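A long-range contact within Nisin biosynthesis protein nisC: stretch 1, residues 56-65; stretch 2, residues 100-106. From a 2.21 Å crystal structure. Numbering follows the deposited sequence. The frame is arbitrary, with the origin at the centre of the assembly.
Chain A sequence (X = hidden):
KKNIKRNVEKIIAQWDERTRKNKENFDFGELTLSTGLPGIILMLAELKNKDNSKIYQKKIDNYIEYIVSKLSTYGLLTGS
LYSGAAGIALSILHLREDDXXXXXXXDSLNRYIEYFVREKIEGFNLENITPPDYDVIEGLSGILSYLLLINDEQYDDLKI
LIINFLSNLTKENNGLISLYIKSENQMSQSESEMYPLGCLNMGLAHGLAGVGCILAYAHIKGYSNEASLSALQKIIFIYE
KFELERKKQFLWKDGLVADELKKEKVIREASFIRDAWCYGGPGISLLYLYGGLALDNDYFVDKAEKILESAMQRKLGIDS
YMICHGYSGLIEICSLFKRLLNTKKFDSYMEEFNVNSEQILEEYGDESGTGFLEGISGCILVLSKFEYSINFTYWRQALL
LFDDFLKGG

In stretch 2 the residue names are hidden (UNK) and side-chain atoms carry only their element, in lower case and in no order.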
# COMPACT_ATOMS: atom_id res chain seq x y z
N TYR A 56 8.25 -12.38 22.05
CA TYR A 56 8.05 -11.54 20.86
C TYR A 56 7.92 -10.05 21.21
O TYR A 56 8.56 -9.19 20.58
CB TYR A 56 6.84 -12.02 20.06
CG TYR A 56 6.97 -13.41 19.47
CD1 TYR A 56 8.21 -14.05 19.35
CD2 TYR A 56 5.84 -14.08 19.02
CE1 TYR A 56 8.31 -15.31 18.79
CE2 TYR A 56 5.93 -15.34 18.48
CZ TYR A 56 7.15 -15.94 18.36
OH TYR A 56 7.21 -17.19 17.81
N GLN A 57 7.09 -9.74 22.21
CA GLN A 57 6.96 -8.36 22.71
C GLN A 57 8.30 -7.78 23.21
O GLN A 57 8.56 -6.57 23.07
CB GLN A 57 5.89 -8.28 23.81
CG GLN A 57 5.49 -6.84 24.20
CD GLN A 57 5.11 -5.97 22.98
OE1 GLN A 57 4.24 -6.34 22.19
NE2 GLN A 57 5.77 -4.81 22.85
N LYS A 58 9.15 -8.63 23.79
CA LYS A 58 10.48 -8.21 24.23
C LYS A 58 11.34 -7.79 23.03
O LYS A 58 11.97 -6.73 23.05
CB LYS A 58 11.14 -9.34 25.03
CG LYS A 58 12.48 -9.01 25.67
CD LYS A 58 12.29 -8.28 27.01
CE LYS A 58 12.74 -6.83 26.95
NZ LYS A 58 14.22 -6.77 27.15
N LYS A 59 11.34 -8.62 21.98
CA LYS A 59 12.02 -8.30 20.73
C LYS A 59 11.48 -7.02 20.12
O LYS A 59 12.25 -6.16 19.68
CB LYS A 59 11.92 -9.45 19.73
CG LYS A 59 12.39 -10.80 20.25
CD LYS A 59 13.88 -10.81 20.64
CE LYS A 59 14.23 -12.12 21.32
NZ LYS A 59 15.70 -12.28 21.50
N ILE A 60 10.17 -6.88 20.09
CA ILE A 60 9.54 -5.68 19.55
C ILE A 60 10.12 -4.46 20.27
O ILE A 60 10.63 -3.53 19.63
CB ILE A 60 7.99 -5.77 19.63
CG1 ILE A 60 7.48 -6.74 18.56
CG2 ILE A 60 7.33 -4.39 19.44
CD1 ILE A 60 6.20 -7.45 18.93
N ASP A 61 10.10 -4.51 21.61
CA ASP A 61 10.59 -3.39 22.41
C ASP A 61 12.08 -3.17 22.21
O ASP A 61 12.53 -2.03 22.13
CB ASP A 61 10.21 -3.56 23.88
CG ASP A 61 8.71 -3.37 24.13
OD1 ASP A 61 8.09 -2.52 23.45
OD2 ASP A 61 8.15 -4.05 25.01
N ASN A 62 12.84 -4.26 22.06
CA ASN A 62 14.23 -4.17 21.66
C ASN A 62 14.38 -3.41 20.35
O ASN A 62 15.19 -2.48 20.25
CB ASN A 62 14.84 -5.58 21.51
CG ASN A 62 15.13 -6.23 22.84
OD1 ASN A 62 15.11 -5.57 23.88
ND2 ASN A 62 15.39 -7.55 22.81
N TYR A 63 13.61 -3.82 19.34
CA TYR A 63 13.73 -3.24 18.02
C TYR A 63 13.25 -1.78 18.03
O TYR A 63 13.79 -0.95 17.30
CB TYR A 63 12.96 -4.08 16.98
CG TYR A 63 13.42 -5.52 16.85
CD1 TYR A 63 14.71 -5.92 17.24
CD2 TYR A 63 12.57 -6.49 16.32
CE1 TYR A 63 15.13 -7.24 17.12
CE2 TYR A 63 12.98 -7.80 16.17
CZ TYR A 63 14.26 -8.18 16.58
OH TYR A 63 14.66 -9.49 16.44
N ILE A 64 12.24 -1.48 18.85
CA ILE A 64 11.77 -0.11 19.00
C ILE A 64 12.84 0.78 19.65
O ILE A 64 13.17 1.85 19.13
CB ILE A 64 10.44 -0.03 19.80
CG1 ILE A 64 9.26 -0.59 18.98
CG2 ILE A 64 10.12 1.40 20.17
CD1 ILE A 64 8.06 -0.91 19.81
N GLU A 65 13.39 0.35 20.78
CA GLU A 65 14.46 1.11 21.40
C GLU A 65 15.63 1.28 20.43
O GLU A 65 16.19 2.38 20.31
CB GLU A 65 14.90 0.52 22.74
CG GLU A 65 13.95 0.90 23.92
CD GLU A 65 13.60 2.40 24.01
OE1 GLU A 65 14.42 3.21 24.56
OE2 GLU A 65 12.49 2.79 23.55
N UNK A 100 3.33 5.23 28.10
CA UNK A 100 3.65 6.61 27.75
C UNK A 100 4.77 6.73 26.71
O UNK A 100 4.71 7.60 25.85
o UNK A 100 4.22 7.42 32.17
c UNK A 100 3.97 7.41 29.02
c UNK A 100 5.16 7.48 31.33
c UNK A 100 5.01 6.75 29.98
o UNK A 100 6.23 8.10 31.56
N UNK A 101 5.76 5.84 26.76
CA UNK A 101 6.88 5.84 25.79
C UNK A 101 6.45 5.64 24.33
O UNK A 101 7.02 6.26 23.44
c UNK A 101 8.39 1.00 26.10
c UNK A 101 8.61 2.43 26.61
c UNK A 101 7.60 3.37 25.97
n UNK A 101 9.32 0.05 26.76
c UNK A 101 7.97 4.83 26.19
N UNK A 102 5.47 4.77 24.09
CA UNK A 102 4.92 4.55 22.74
C UNK A 102 4.21 5.79 22.24
O UNK A 102 4.48 6.26 21.13
c UNK A 102 3.89 1.33 24.18
o UNK A 102 6.04 -1.59 24.56
c UNK A 102 3.95 3.37 22.71
c UNK A 102 4.39 0.11 24.63
c UNK A 102 4.53 2.07 23.19
c UNK A 102 6.25 0.34 23.11
c UNK A 102 5.73 1.56 22.66
c UNK A 102 5.56 -0.39 24.09
N UNK A 103 3.32 6.32 23.07
CA UNK A 103 2.59 7.55 22.76
C UNK A 103 3.55 8.73 22.53
O UNK A 103 3.35 9.52 21.61
n UNK A 103 -2.09 8.00 25.07
c UNK A 103 0.93 9.26 23.74
c UNK A 103 -0.09 9.57 24.86
c UNK A 103 1.56 7.87 23.86
c UNK A 103 -1.53 9.23 24.41
N UNK A 104 4.58 8.83 23.36
CA UNK A 104 5.58 9.89 23.20
C UNK A 104 6.27 9.78 21.85
O UNK A 104 6.39 10.77 21.14
o UNK A 104 5.01 11.13 25.64
c UNK A 104 6.62 9.88 24.33
n UNK A 104 6.87 10.39 26.69
c UNK A 104 6.09 10.53 25.61
N UNK A 105 6.70 8.57 21.49
CA UNK A 105 7.31 8.32 20.19
C UNK A 105 6.36 8.63 19.03
O UNK A 105 6.75 9.27 18.06
c UNK A 105 7.83 6.88 20.11
c UNK A 105 9.74 7.45 18.47
c UNK A 105 8.57 6.46 18.83
c UNK A 105 9.09 5.03 18.94
N UNK A 106 5.11 8.17 19.13
CA UNK A 106 4.12 8.40 18.05
C UNK A 106 3.84 9.90 17.83
O UNK A 106 3.77 10.35 16.69
c UNK A 106 1.79 5.32 18.79
c UNK A 106 2.90 6.10 18.07
c UNK A 106 2.83 5.83 16.56
c UNK A 106 2.82 7.62 18.33

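Position 100 carries five side-chain atoms, three carbons and two oxygens. The carbons run in a row and the last holds both oxygens, a carboxylate at the end of two methylenes. Nothing on stretch 1 lies within reach. This is Glu100, an exposed residue whose part here is played by its backbone, which begins the run of i to i+4 bonds in this stretch of helix.

Position 101 has four carbons in a row ending in one nitrogen, with no branch. CA-to-CB points toward stretch 1, and the chain is nearly straight beyond its first torsion, bringing the nitrogen near the carboxylate of Asp61. An unbranched amine of this length is Lys101. From its NZ to OD1 of Asp61 is 4.4 Å, so the opposite charges attract without forming a salt bridge.

Position 102 shows one carbon, then a ring of six carbons bearing one oxygen. The bond from CA leaves sideways, yet the ring reaches across, and its oxygen ends 2.5 Å from OD1 of Asp61. A six-carbon ring with a hydroxyl is Tyr102. Its OH donates a short hydrogen bond to that OD1, which lies at the ring's edge, near its plane. CD1 of Ile64 sits 4.0 Å from CE1 of Tyr102, so the ring supplies apolar surface as well as a polar tip.

Position 103 again has four carbons in a row and a terminal nitrogen, but it is out of reach of stretch 1. It is Lys103, whose amine is hydrogen-bonded elsewhere in the structure.

Position 104 has two carbons, the second carrying one oxygen and one nitrogen: a short amide, Asn104, exposed and out of reach.

Position 105 has four carbons, forked at the second; its CA-to-CB bond points toward stretch 1, and one branch carbon touches Ile64. This is Leu105; its CD2 lies 4.0 Å from CG2 of Ile64.

Position 106 has the same four-carbon fork but is out of reach. It is Leu106, buried without touching stretch 1.

The helix axes come no closer than 12.6 Å and run at 39° to each other, so side chains must span the gap. A long aromatic does most of this: Tyr102 has the largest covered area and reaches both Asp61 and Ile64. Gln57 also bonds weakly to the acceptor residue, its NE2 lying 3.3 Å from OD2 of Asp61. One turn on from Asp61, Ile64 meets both Tyr102 and Leu105, setting a small apolar patch beside the polar bond.

Stretch 2 100-106: EKYKNLL
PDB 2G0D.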